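Local coordinates for ribokinase (Arabidopsis thaliana, PDB 6ILS) that catalyses the ATP- and magnesium-dependent phosphorylation of D-ribose at O-5, yielding D-ribose 5-phosphate for nucleotide and amino-acid synthesis or the pentose phosphate pathway, at the adenosine-5'-triphosphate site. Residues are numbered along the deposited sequence; one frame, centred on the assembly and turned at random.

The adenosine-5'-triphosphate site. Residues 189, 225-228, 230, 245-248, 251, 254, 257-258, 261, 286-287, 290. With ATP (adenosine-5'-triphosphate), chain B.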
# COMPACT_ATOMS: atom_id res chain seq x y z
N ASN A 189 -18.21 -20.64 8.21
CA ASN A 189 -17.48 -21.35 9.26
C ASN A 189 -18.41 -21.43 10.48
O ASN A 189 -19.53 -20.92 10.42
CB ASN A 189 -16.14 -20.69 9.59
CG ASN A 189 -16.27 -19.25 10.05
OD1 ASN A 189 -17.31 -18.82 10.55
ND2 ASN A 189 -15.18 -18.49 9.91
N LYS A 225 -17.39 -25.03 7.34
CA LYS A 225 -15.97 -25.09 7.61
C LYS A 225 -15.73 -25.10 9.12
O LYS A 225 -16.25 -24.27 9.86
CB LYS A 225 -15.26 -23.92 6.91
CG LYS A 225 -15.28 -24.10 5.37
CD LYS A 225 -14.77 -22.88 4.60
CE LYS A 225 -15.78 -21.75 4.67
NZ LYS A 225 -15.96 -21.07 3.35
N LEU A 226 -14.93 -26.06 9.56
CA LEU A 226 -14.81 -26.36 10.99
C LEU A 226 -13.41 -26.16 11.55
O LEU A 226 -13.12 -26.58 12.67
CB LEU A 226 -15.28 -27.80 11.25
CG LEU A 226 -16.74 -28.05 10.89
CD1 LEU A 226 -17.08 -29.54 10.91
CD2 LEU A 226 -17.64 -27.26 11.81
N GLY A 227 -12.54 -25.52 10.77
CA GLY A 227 -11.16 -25.31 11.20
C GLY A 227 -10.42 -26.61 11.45
O GLY A 227 -10.32 -27.46 10.56
N SER A 228 -9.90 -26.77 12.66
CA SER A 228 -9.12 -27.96 13.00
C SER A 228 -9.98 -29.23 12.98
O SER A 228 -9.45 -30.34 12.87
CB SER A 228 -8.46 -27.80 14.37
OG SER A 228 -9.43 -27.73 15.40
N GLY A 230 -12.05 -29.98 10.64
CA GLY A 230 -12.29 -30.36 9.26
C GLY A 230 -13.45 -29.62 8.63
O GLY A 230 -13.46 -28.39 8.59
N ILE A 245 -9.53 -32.86 8.96
CA ILE A 245 -8.36 -32.30 8.30
C ILE A 245 -7.43 -33.41 7.86
O ILE A 245 -7.39 -34.49 8.46
CB ILE A 245 -7.62 -31.32 9.23
CG1 ILE A 245 -7.01 -32.07 10.42
CG2 ILE A 245 -8.56 -30.25 9.71
CD1 ILE A 245 -6.24 -31.17 11.36
N ILE A 246 -6.71 -33.17 6.77
CA ILE A 246 -5.56 -33.98 6.43
C ILE A 246 -4.40 -33.25 7.10
O ILE A 246 -3.95 -32.21 6.62
CB ILE A 246 -5.35 -34.12 4.90
CG1 ILE A 246 -6.53 -34.89 4.29
CG2 ILE A 246 -4.05 -34.82 4.59
CD1 ILE A 246 -6.39 -35.14 2.81
N PRO A 247 -3.95 -33.77 8.26
CA PRO A 247 -3.06 -33.02 9.15
C PRO A 247 -1.81 -32.48 8.47
O PRO A 247 -1.08 -33.20 7.78
CB PRO A 247 -2.70 -34.05 10.23
CG PRO A 247 -3.88 -34.97 10.26
CD PRO A 247 -4.29 -35.10 8.82
N ALA A 248 -1.60 -31.19 8.65
CA ALA A 248 -0.38 -30.55 8.17
C ALA A 248 0.76 -30.97 9.07
O ALA A 248 0.59 -31.07 10.29
CB ALA A 248 -0.54 -29.04 8.16
N VAL A 251 1.77 -26.18 10.86
CA VAL A 251 0.92 -25.05 10.49
C VAL A 251 1.74 -23.77 10.52
O VAL A 251 1.99 -23.21 11.58
CB VAL A 251 -0.29 -24.92 11.43
CG1 VAL A 251 -1.16 -23.75 11.01
CG2 VAL A 251 -1.09 -26.20 11.44
N THR A 254 -2.33 -19.96 8.43
CA THR A 254 -3.66 -20.36 7.96
C THR A 254 -4.29 -19.34 7.01
O THR A 254 -5.42 -19.53 6.57
CB THR A 254 -4.63 -20.57 9.13
OG1 THR A 254 -4.76 -19.35 9.87
CG2 THR A 254 -4.13 -21.67 10.05
N ALA A 257 -6.35 -20.28 3.63
CA ALA A 257 -6.67 -21.71 3.58
C ALA A 257 -8.16 -22.01 3.51
O ALA A 257 -8.56 -23.00 2.90
CB ALA A 257 -6.05 -22.42 4.78
N GLY A 258 -8.98 -21.19 4.14
CA GLY A 258 -10.42 -21.35 4.00
C GLY A 258 -10.85 -21.05 2.57
O GLY A 258 -11.71 -21.73 2.02
N PHE A 261 -9.81 -24.05 0.61
CA PHE A 261 -10.77 -25.14 0.83
C PHE A 261 -12.00 -24.97 -0.06
O PHE A 261 -12.40 -25.89 -0.76
CB PHE A 261 -11.21 -25.19 2.29
CG PHE A 261 -12.14 -26.34 2.59
CD1 PHE A 261 -13.51 -26.19 2.45
CD2 PHE A 261 -11.64 -27.58 2.98
CE1 PHE A 261 -14.37 -27.25 2.70
CE2 PHE A 261 -12.49 -28.64 3.24
CZ PHE A 261 -13.86 -28.47 3.10
N ALA A 286 -6.35 -27.36 1.39
CA ALA A 286 -6.23 -26.49 2.57
C ALA A 286 -5.01 -26.87 3.40
O ALA A 286 -4.35 -26.00 3.98
CB ALA A 286 -7.48 -26.55 3.41
N SER A 287 -4.73 -28.16 3.47
CA SER A 287 -3.62 -28.68 4.25
C SER A 287 -2.27 -28.21 3.72
O SER A 287 -1.39 -27.82 4.49
CB SER A 287 -3.65 -30.20 4.28
OG SER A 287 -2.49 -30.72 4.92
N VAL A 290 -1.83 -24.37 4.52
CA VAL A 290 -1.45 -23.88 5.85
C VAL A 290 0.01 -24.15 6.18
O VAL A 290 0.53 -23.66 7.19
CB VAL A 290 -2.32 -24.50 6.98
CG1 VAL A 290 -3.82 -24.26 6.73
CG2 VAL A 290 -2.01 -25.98 7.15
PG ATP B . -12.98 -20.04 7.25
O1G ATP B . -12.81 -19.23 8.50
O2G ATP B . -11.86 -19.72 6.27
O3G ATP B . -14.29 -19.74 6.61
PB ATP B . -12.15 -22.25 8.83
O1B ATP B . -12.90 -22.03 10.08
O2B ATP B . -11.96 -23.65 8.56
O3B ATP B . -12.95 -21.60 7.61
PA ATP B . -9.39 -21.97 9.42
O1A ATP B . -8.36 -20.86 9.25
O2A ATP B . -9.48 -22.35 10.87
O3A ATP B . -10.78 -21.43 8.93
O5' ATP B . -8.98 -23.19 8.55
C5' ATP B . -8.74 -22.96 7.17
C4' ATP B . -8.81 -24.31 6.35
O4' ATP B . -7.54 -25.16 6.60
C3' ATP B . -9.79 -25.05 6.68
O3' ATP B . -10.23 -25.79 5.52
C2' ATP B . -9.21 -26.17 7.77
O2' ATP B . -10.00 -27.38 7.68
C1' ATP B . -8.01 -26.38 7.45
N9 ATP B . -7.17 -26.41 8.66
C8 ATP B . -7.06 -25.75 9.85
N7 ATP B . -6.02 -26.31 10.53
C5 ATP B . -5.48 -27.32 9.75
C6 ATP B . -4.42 -28.20 9.96
N6 ATP B . -3.57 -28.26 11.12
N1 ATP B . -4.09 -29.09 9.02
C2 ATP B . -4.82 -29.16 7.85
N3 ATP B . -5.87 -28.30 7.64
C4 ATP B . -6.20 -27.38 8.60
O HOH W 1 -7.23 -30.19 5.85
O HOH W 2 -12.71 -26.41 6.59
O HOH W 3 -8.52 -19.39 6.41
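With CG in the crowded position between its backbone N and carbonyl carbon (chi1 59°), Asn189 turns its amide towards the triphosphate, while Lys225, CG beside the backbone N, runs along the phosphates and bends at chi3 (-72°) and chi4. This is the nucleotide site of a PfkB-family sugar kinase, and ATP is the phosphoryl donor. Asn189 ND2 gives a nearly straight hydrogen bond, within its amide plane, to ATP O1G of the gamma-phosphate at 2.9 Å. An alanine here would lose that amide donor and would probably leave the terminal phosphate less firmly oriented. Lys225 lays its aliphatic chain alongside bridging O3B and forms a long salt bridge, NZ to ATP O3G of the gamma-phosphate at 3.9 Å. The backbone of Gly227 grips two parts of the nucleotide: its N donates to ATP O2B of the beta-phosphate at 3.0 Å, and its O receives the ribose 2'-hydroxyl, ATP O2', in the carbonyl plane, on a lone pair, at 2.9 Å. Water 2, over the centre of one Phe261 face, links both ribose hydroxyls to Gly230 O. Ile245, CG1 also in the crowded position (chi1 66°), lays CB over the six-membered adenine ring of ATP, 4.0 Å from its centroid, with CD1 near C6. Ala248 N donates to adenine N1 of ATP at 3.3 Å, and water 1 joins N3 to Ile246 N. Ser287 OG, anti to its backbone N, donates to Ile246 O at 2.7 Å, which probably helps to hold the loop beside adenine C2.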